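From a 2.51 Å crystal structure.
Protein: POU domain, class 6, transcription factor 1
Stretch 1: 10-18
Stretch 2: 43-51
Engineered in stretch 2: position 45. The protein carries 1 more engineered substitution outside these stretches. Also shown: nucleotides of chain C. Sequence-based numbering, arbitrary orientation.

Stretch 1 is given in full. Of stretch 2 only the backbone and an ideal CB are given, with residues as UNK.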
ATOM      1  N   ALA K  10     -14.256  18.100  -2.209  1.00103.42           N
ATOM      2  CA  ALA K  10     -13.900  16.889  -1.494  1.00108.10           C
ATOM      3  C   ALA K  10     -12.847  16.151  -2.309  1.00117.78           C
ATOM      4  O   ALA K  10     -11.655  16.175  -1.982  1.00107.84           O
ATOM      5  CB  ALA K  10     -15.123  16.014  -1.290  1.00104.45           C
ATOM      6  N   LYS K  11     -13.305  15.520  -3.388  1.00117.27           N
ATOM      7  CA  LYS K  11     -12.445  14.747  -4.278  1.00115.50           C
ATOM      8  C   LYS K  11     -11.102  15.421  -4.542  1.00108.41           C
ATOM      9  O   LYS K  11     -10.046  14.842  -4.276  1.00101.41           O
ATOM     10  CB  LYS K  11     -13.175  14.457  -5.593  1.00104.85           C
ATOM     11  CG  LYS K  11     -14.073  13.226  -5.517  1.00121.85           C
ATOM     12  CD  LYS K  11     -14.703  13.080  -4.128  1.00123.47           C
ATOM     13  CE  LYS K  11     -15.017  11.621  -3.797  1.00124.85           C
ATOM     14  NZ  LYS K  11     -15.363  11.421  -2.354  1.00101.22           N
ATOM     15  N   ASN K  12     -11.148  16.652  -5.039  1.00103.62           N
ATOM     16  CA  ASN K  12      -9.932  17.362  -5.412  1.00109.12           C
ATOM     17  C   ASN K  12      -9.023  17.713  -4.242  1.00104.54           C
ATOM     18  O   ASN K  12      -7.799  17.679  -4.375  1.00104.37           O
ATOM     19  CB  ASN K  12     -10.256  18.607  -6.237  1.00111.61           C
ATOM     20  CG  ASN K  12     -10.703  18.263  -7.644  1.00118.34           C
ATOM     21  OD1 ASN K  12     -10.060  18.647  -8.619  1.00119.18           O
ATOM     22  ND2 ASN K  12     -11.798  17.513  -7.756  1.00118.07           N
ATOM     23  N   PHE K  13      -9.613  18.040  -3.099  1.00 97.94           N
ATOM     24  CA  PHE K  13      -8.807  18.369  -1.929  1.00107.99           C
ATOM     25  C   PHE K  13      -7.874  17.224  -1.563  1.00103.27           C
ATOM     26  O   PHE K  13      -6.689  17.441  -1.303  1.00 95.64           O
ATOM     27  CB  PHE K  13      -9.676  18.708  -0.722  1.00 96.59           C
ATOM     28  CG  PHE K  13      -8.887  18.933   0.534  1.00 96.55           C
ATOM     29  CD1 PHE K  13      -8.412  20.194   0.849  1.00 94.76           C
ATOM     30  CD2 PHE K  13      -8.605  17.879   1.392  1.00 92.36           C
ATOM     31  CE1 PHE K  13      -7.681  20.406   2.001  1.00 85.66           C
ATOM     32  CE2 PHE K  13      -7.873  18.084   2.544  1.00 86.72           C
ATOM     33  CZ  PHE K  13      -7.410  19.351   2.851  1.00 79.99           C
ATOM     34  N   LYS K  14      -8.420  16.012  -1.523  1.00102.30           N
ATOM     35  CA  LYS K  14      -7.632  14.835  -1.184  1.00 97.67           C
ATOM     36  C   LYS K  14      -6.398  14.754  -2.069  1.00102.81           C
ATOM     37  O   LYS K  14      -5.272  14.710  -1.566  1.00 89.99           O
ATOM     38  CB  LYS K  14      -8.461  13.554  -1.324  1.00 94.92           C
ATOM     39  CG  LYS K  14      -7.630  12.330  -1.705  1.00 94.77           C
ATOM     40  CD  LYS K  14      -8.346  11.011  -1.417  1.00 94.82           C
ATOM     41  CE  LYS K  14      -7.915  10.416  -0.075  1.00 91.90           C
ATOM     42  NZ  LYS K  14      -8.185   8.949   0.012  1.00 70.12           N
ATOM     43  N   ILE K  15      -6.627  14.765  -3.384  1.00104.02           N
ATOM     44  CA  ILE K  15      -5.562  14.603  -4.373  1.00 98.04           C
ATOM     45  C   ILE K  15      -4.566  15.763  -4.379  1.00102.86           C
ATOM     46  O   ILE K  15      -3.387  15.558  -4.656  1.00107.77           O
ATOM     47  CB  ILE K  15      -6.115  14.389  -5.808  1.00 96.22           C
ATOM     48  CG1 ILE K  15      -7.385  13.531  -5.787  1.00100.24           C
ATOM     49  CG2 ILE K  15      -5.054  13.751  -6.701  1.00 83.99           C
ATOM     50  CD1 ILE K  15      -7.920  13.169  -7.176  1.00 69.69           C
ATOM     51  N   ARG K  16      -5.027  16.976  -4.084  1.00 91.95           N
ATOM     52  CA  ARG K  16      -4.108  18.103  -3.937  1.00 93.77           C
ATOM     53  C   ARG K  16      -3.197  17.878  -2.736  1.00 91.04           C
ATOM     54  O   ARG K  16      -2.043  18.304  -2.726  1.00 92.60           O
ATOM     55  CB  ARG K  16      -4.871  19.411  -3.736  1.00106.01           C
ATOM     56  CG  ARG K  16      -5.601  19.942  -4.950  1.00101.99           C
ATOM     57  CD  ARG K  16      -6.284  21.254  -4.584  1.00115.96           C
ATOM     58  NE  ARG K  16      -7.185  21.745  -5.621  1.00128.19           N
ATOM     59  CZ  ARG K  16      -7.832  22.905  -5.560  1.00120.11           C
ATOM     60  NH1 ARG K  16      -7.678  23.704  -4.510  1.00111.68           N
ATOM     61  NH2 ARG K  16      -8.630  23.269  -6.553  1.00118.79           N
ATOM     62  N   ARG K  17      -3.741  17.215  -1.721  1.00 89.61           N
ATOM     63  CA  ARG K  17      -3.043  16.966  -0.464  1.00 92.15           C
ATOM     64  C   ARG K  17      -2.065  15.817  -0.653  1.00 93.64           C
ATOM     65  O   ARG K  17      -0.948  15.818  -0.121  1.00 83.12           O
ATOM     66  CB  ARG K  17      -4.068  16.613   0.615  1.00 88.86           C
ATOM     67  CG  ARG K  17      -3.592  16.813   2.047  1.00 91.67           C
ATOM     68  CD  ARG K  17      -3.444  15.490   2.758  1.00 81.66           C
ATOM     69  NE  ARG K  17      -4.507  14.572   2.373  1.00 83.75           N
ATOM     70  CZ  ARG K  17      -4.471  13.266   2.603  1.00 80.80           C
ATOM     71  NH1 ARG K  17      -3.421  12.736   3.216  1.00 71.02           N
ATOM     72  NH2 ARG K  17      -5.480  12.495   2.215  1.00 72.31           N
ATOM     73  N   LEU K  18      -2.520  14.831  -1.416  1.00 93.17           N
ATOM     74  CA  LEU K  18      -1.698  13.710  -1.828  1.00 89.90           C
ATOM     75  C   LEU K  18      -0.582  14.214  -2.735  1.00 99.09           C
ATOM     76  O   LEU K  18       0.601  13.967  -2.485  1.00 96.91           O
ATOM     77  CB  LEU K  18      -2.561  12.680  -2.564  1.00 72.41           C
ATOM     78  CG  LEU K  18      -3.576  11.958  -1.676  1.00 73.17           C
ATOM     79  CD1 LEU K  18      -4.334  10.871  -2.429  1.00 64.89           C
ATOM     80  CD2 LEU K  18      -2.871  11.374  -0.464  1.00 64.63           C
ATOM     81  N   UNK K  43     -11.097  14.261  11.464  1.00 58.01           N
ATOM     82  CA  UNK K  43     -11.798  15.326  10.753  1.00 57.82           C
ATOM     83  C   UNK K  43     -11.466  15.266   9.261  1.00 72.52           C
ATOM     84  O   UNK K  43     -12.342  15.009   8.421  1.00 56.62           O
ATOM     85  CB  UNK K  43     -11.429  16.694  11.330  1.00 57.82           C
ATOM     86  N   UNK K  44     -10.187  15.475   8.946  1.00 67.43           N
ATOM     87  CA  UNK K  44      -9.705  15.462   7.569  1.00 61.74           C
ATOM     88  C   UNK K  44     -10.176  14.230   6.811  1.00 67.61           C
ATOM     89  O   UNK K  44     -10.713  14.331   5.703  1.00 60.19           O
ATOM     90  CB  UNK K  44      -8.177  15.531   7.546  1.00 61.74           C
ATOM     91  N   UNK K  45      -9.963  13.067   7.416  1.00 54.76           N
ATOM     92  CA  UNK K  45     -10.451  11.827   6.839  1.00 59.69           C
ATOM     93  C   UNK K  45     -11.943  11.918   6.491  1.00 74.51           C
ATOM     94  O   UNK K  45     -12.303  11.859   5.305  1.00 54.65           O
ATOM     95  CB  UNK K  45     -10.203  10.668   7.806  1.00 59.69           C
ATOM     96  N   UNK K  46     -12.784  12.080   7.526  1.00 75.16           N
ATOM     97  CA  UNK K  46     -14.246  12.180   7.382  1.00 69.76           C
ATOM     98  C   UNK K  46     -14.610  13.183   6.302  1.00 76.90           C
ATOM     99  O   UNK K  46     -15.433  12.899   5.432  1.00 70.75           O
ATOM    100  CB  UNK K  46     -14.896  12.581   8.708  1.00 69.76           C
ATOM    101  N   UNK K  47     -13.997  14.362   6.373  1.00 60.05           N
ATOM    102  CA  UNK K  47     -14.246  15.395   5.383  1.00 70.72           C
ATOM    103  C   UNK K  47     -14.074  14.852   3.972  1.00 85.12           C
ATOM    104  O   UNK K  47     -15.009  14.857   3.161  1.00 72.49           O
ATOM    105  CB  UNK K  47     -13.313  16.586   5.610  1.00 70.72           C
ATOM    106  N   UNK K  48     -12.856  14.394   3.696  1.00 81.40           N
ATOM    107  CA  UNK K  48     -12.493  13.851   2.401  1.00 62.78           C
ATOM    108  C   UNK K  48     -13.508  12.839   1.922  1.00 74.49           C
ATOM    109  O   UNK K  48     -14.038  12.949   0.816  1.00 78.30           O
ATOM    110  CB  UNK K  48     -11.104  13.212   2.461  1.00 62.78           C
ATOM    111  N   UNK K  49     -13.768  11.849   2.770  1.00 81.05           N
ATOM    112  CA  UNK K  49     -14.670  10.755   2.435  1.00 84.22           C
ATOM    113  C   UNK K  49     -16.131  11.185   2.436  1.00 87.18           C
ATOM    114  O   UNK K  49     -17.015  10.396   2.086  1.00 83.45           O
ATOM    115  CB  UNK K  49     -14.473   9.598   3.416  1.00 84.22           C
ATOM    116  N   UNK K  50     -16.372  12.437   2.825  1.00 93.17           N
ATOM    117  CA  UNK K  50     -17.724  12.996   2.925  1.00 89.44           C
ATOM    118  C   UNK K  50     -18.561  12.286   3.983  1.00 75.11           C
ATOM    119  O   UNK K  50     -19.638  11.773   3.689  1.00 89.17           O
ATOM    120  CB  UNK K  50     -18.429  12.912   1.570  1.00 89.44           C
ATOM    121  N   UNK K  51     -18.049  12.241   5.207  1.00 74.40           N
ATOM    122  CA  UNK K  51     -18.803  11.699   6.326  1.00 79.07           C
ATOM    123  C   UNK K  51     -19.028  12.798   7.345  1.00 76.10           C
ATOM    124  O   UNK K  51     -18.499  12.759   8.459  1.00 69.42           O
ATOM    125  CB  UNK K  51     -18.079  10.509   6.958  1.00 79.07           C
TER
ATOM    126  P    DA C  11      -9.301   7.705   4.164  1.00 69.03           P
ATOM    127  OP1  DA C  11     -10.063   7.361   2.936  1.00 54.49           O
ATOM    128  OP2  DA C  11      -9.161   9.126   4.553  1.00 54.37           O
ATOM    129  O5'  DA C  11      -9.888   6.777   5.327  1.00 52.95           O
ATOM    130  C5'  DA C  11     -10.220   5.440   4.932  1.00 51.77           C
ATOM    131  C4'  DA C  11     -10.736   4.579   6.078  1.00 63.51           C
ATOM    132  O4'  DA C  11      -9.906   4.780   7.243  1.00 57.37           O
ATOM    133  C3'  DA C  11     -12.164   4.870   6.519  1.00 46.46           C
ATOM    134  O3'  DA C  11     -12.952   3.714   6.300  1.00 59.26           O
ATOM    135  C2'  DA C  11     -12.047   5.244   8.000  1.00 57.93           C
ATOM    136  C1'  DA C  11     -10.677   4.722   8.413  1.00 37.48           C
ATOM    137  N9   DA C  11      -9.911   5.515   9.373  1.00 39.21           N
ATOM    138  C8   DA C  11      -9.387   6.783   9.212  1.00 37.23           C
ATOM    139  N7   DA C  11      -8.707   7.212  10.271  1.00 32.97           N
ATOM    140  C5   DA C  11      -8.791   6.150  11.172  1.00 35.62           C
ATOM    141  C6   DA C  11      -8.286   5.959  12.481  1.00 38.97           C
ATOM    142  N6   DA C  11      -7.557   6.871  13.128  1.00 28.13           N
ATOM    143  N1   DA C  11      -8.553   4.786  13.098  1.00 34.93           N
ATOM    144  C2   DA C  11      -9.277   3.875  12.429  1.00 42.01           C
ATOM    145  N3   DA C  11      -9.806   3.931  11.202  1.00 32.13           N
ATOM    146  C4   DA C  11      -9.522   5.103  10.628  1.00 22.08           C
ATOM    147  P    DA C  10      -2.770   9.642   4.565  1.00 72.35           P
ATOM    148  OP1  DA C  10      -2.807  10.017   3.133  1.00 58.04           O
ATOM    149  OP2  DA C  10      -2.555  10.649   5.641  1.00 49.31           O
ATOM    150  O5'  DA C  10      -4.102   8.798   4.789  1.00 51.11           O
ATOM    151  C5'  DA C  10      -4.313   7.605   4.049  1.00 42.44           C
ATOM    152  C4'  DA C  10      -5.514   6.848   4.614  1.00 65.77           C
ATOM    153  O4'  DA C  10      -5.221   6.244   5.902  1.00 56.90           O
ATOM    154  C3'  DA C  10      -6.765   7.701   4.838  1.00 62.82           C
ATOM    155  O3'  DA C  10      -7.836   7.072   4.139  1.00 69.68           O
ATOM    156  C2'  DA C  10      -6.952   7.765   6.363  1.00 52.22           C
ATOM    157  C1'  DA C  10      -6.302   6.456   6.804  1.00 42.16           C
ATOM    158  N9   DA C  10      -5.736   6.358   8.159  1.00 34.81           N
ATOM    159  C8   DA C  10      -4.822   7.192   8.764  1.00 41.26           C
ATOM    160  N7   DA C  10      -4.469   6.816   9.988  1.00 33.33           N
ATOM    161  C5   DA C  10      -5.197   5.640  10.202  1.00 36.80           C
ATOM    162  C6   DA C  10      -5.277   4.743  11.303  1.00 35.71           C
ATOM    163  N6   DA C  10      -4.570   4.908  12.441  1.00 26.08           N
ATOM    164  N1   DA C  10      -6.120   3.677  11.193  1.00 30.71           N
ATOM    165  C2   DA C  10      -6.811   3.522  10.057  1.00 34.49           C
ATOM    166  N3   DA C  10      -6.810   4.283   8.948  1.00 27.52           N
ATOM    167  C4   DA C  10      -5.979   5.344   9.085  1.00 37.93           C

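Stretch 1 is a helix, and stretch 2 begins in a second one whose direction makes an angle of 131° with it, the axes passing 8.9 Å apart at their closest.

Position 43 has nothing of stretch 1 within reach; it is Ala43.

At position 44 the CA-to-CB bond points toward stretch 1, but the ideal CB touches nothing there. A longer apolar side chain, such as leucine, isoleucine or methionine, would reach the ring of Phe13. The residue is Ile44, whose CG2 lies 4.2 Å from Phe13 CE2, at the edge of the ring.

Position 45 points away from stretch 1, and its ideal CB lies 3.8 Å from OP2 of DA11, where a small polar donor could meet the phosphate. The engineered Ser45 does so: its OG donates a hydrogen bond to OP2 of DA11, 3.1 Å away.

Position 46 is out of reach of stretch 1, and many polar residues would fit. It is Arg46, whose NH2 forms a salt bridge with OD1 of the side chain at position 51 at 2.9 Å, by charge alone.

Position 47 points toward stretch 1 with space before it, which admits a large apolar side chain. Phe47, with chi1 in t, only borders stretch 1, its CE1 4.5 Å from Ala10 CA.

Position 48 has its CA 5.1 Å from that of Ala10, and its ideal CB is 4.6 Å from Lys14 CB. The bond itself points sideways, yet Lys14 and Arg17 offer positive charge along that side of the helix. An acidic side chain would answer them, glutamate reaching farther than aspartate; glutamine could accept a hydrogen bond but would bring no charge. Glu48, with chi1 m and chi2 t, extends its carboxylate to Arg17. Its OE2 accepts a hydrogen bond from Arg17 NH2 at 2.8 Å, completing a salt bridge, and a weak one from Arg17 NE at 3.2 Å. The same guanidinium donates from NH1 to OP1 of DA10 at 2.8 Å, so it links the carboxylate to a phosphate.

Position 49 points away from stretch 1, on the side of the DNA, where a basic residue would suit. Lys49 passes close to the phosphate, CE 3.2 Å from DA11 OP1, but its NZ is 4.2 Å from that OP1, so the charge acts at a distance.

Position 50 has positive phi (64°) in a Schellman motif, which favours glycine or asparagine. Its CB nevertheless points toward stretch 1 near Ala10, so an apolar side chain has something to pack on. Leu50 places CD2 3.5 Å from Ala10 CB.

Position 51 lies beyond reach and tolerates polar residues; Asp51 is the partner of Arg46.

Stretch 2 43-51: AISRFEKLD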
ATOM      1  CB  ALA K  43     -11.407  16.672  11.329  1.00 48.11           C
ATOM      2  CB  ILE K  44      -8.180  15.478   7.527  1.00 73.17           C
ATOM      3  CG1 ILE K  44      -7.627  16.350   8.662  1.00 81.68           C
ATOM      4  CG2 ILE K  44      -7.698  15.927   6.152  1.00 69.35           C
ATOM      5  CD1 ILE K  44      -7.814  17.841   8.463  1.00 71.82           C
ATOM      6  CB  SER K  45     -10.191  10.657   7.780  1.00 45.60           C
ATOM      7  OG  SER K  45     -10.758   9.476   7.239  1.00 48.97           O
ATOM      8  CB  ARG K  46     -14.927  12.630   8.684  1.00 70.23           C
ATOM      9  CG  ARG K  46     -14.520  11.902   9.951  1.00 74.03           C
ATOM     10  CD  ARG K  46     -15.409  10.725  10.251  1.00 64.41           C
ATOM     11  NE  ARG K  46     -16.702  11.134  10.786  1.00105.45           N
ATOM     12  CZ  ARG K  46     -17.634  10.285  11.213  1.00103.26           C
ATOM     13  NH1 ARG K  46     -17.415   8.974  11.169  1.00 94.68           N
ATOM     14  NH2 ARG K  46     -18.786  10.746  11.681  1.00 80.78           N
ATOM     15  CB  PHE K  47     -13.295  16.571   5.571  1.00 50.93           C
ATOM     16  CG  PHE K  47     -13.617  17.739   4.679  1.00 92.38           C
ATOM     17  CD1 PHE K  47     -13.134  17.796   3.377  1.00 80.41           C
ATOM     18  CD2 PHE K  47     -14.431  18.773   5.134  1.00103.26           C
ATOM     19  CE1 PHE K  47     -13.442  18.868   2.551  1.00 91.26           C
ATOM     20  CE2 PHE K  47     -14.743  19.847   4.316  1.00 96.11           C
ATOM     21  CZ  PHE K  47     -14.249  19.894   3.020  1.00 99.24           C
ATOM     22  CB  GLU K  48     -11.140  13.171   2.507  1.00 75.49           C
ATOM     23  CG  GLU K  48      -9.999  14.125   2.735  1.00 83.03           C
ATOM     24  CD  GLU K  48      -8.666  13.484   2.439  1.00 88.98           C
ATOM     25  OE1 GLU K  48      -8.616  12.235   2.375  1.00 85.68           O
ATOM     26  OE2 GLU K  48      -7.676  14.227   2.264  1.00100.41           O
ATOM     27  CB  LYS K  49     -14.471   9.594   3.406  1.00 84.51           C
ATOM     28  CG  LYS K  49     -13.236   8.751   3.119  1.00 90.85           C
ATOM     29  CD  LYS K  49     -13.420   7.897   1.873  1.00 74.14           C
ATOM     30  CE  LYS K  49     -13.014   6.448   2.144  1.00 83.87           C
ATOM     31  NZ  LYS K  49     -13.971   5.742   3.062  1.00 75.08           N
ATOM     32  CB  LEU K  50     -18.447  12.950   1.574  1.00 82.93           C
ATOM     33  CG  LEU K  50     -17.832  13.770   0.438  1.00104.37           C
ATOM     34  CD1 LEU K  50     -18.566  13.516  -0.877  1.00108.28           C
ATOM     35  CD2 LEU K  50     -17.823  15.256   0.788  1.00 85.27           C
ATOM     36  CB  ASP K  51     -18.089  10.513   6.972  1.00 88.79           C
ATOM     37  CG  ASP K  51     -18.988   9.743   7.921  1.00 93.01           C
ATOM     38  OD1 ASP K  51     -19.520  10.349   8.876  1.00 73.25           O
ATOM     39  OD2 ASP K  51     -19.169   8.526   7.710  1.00108.52           O
TER
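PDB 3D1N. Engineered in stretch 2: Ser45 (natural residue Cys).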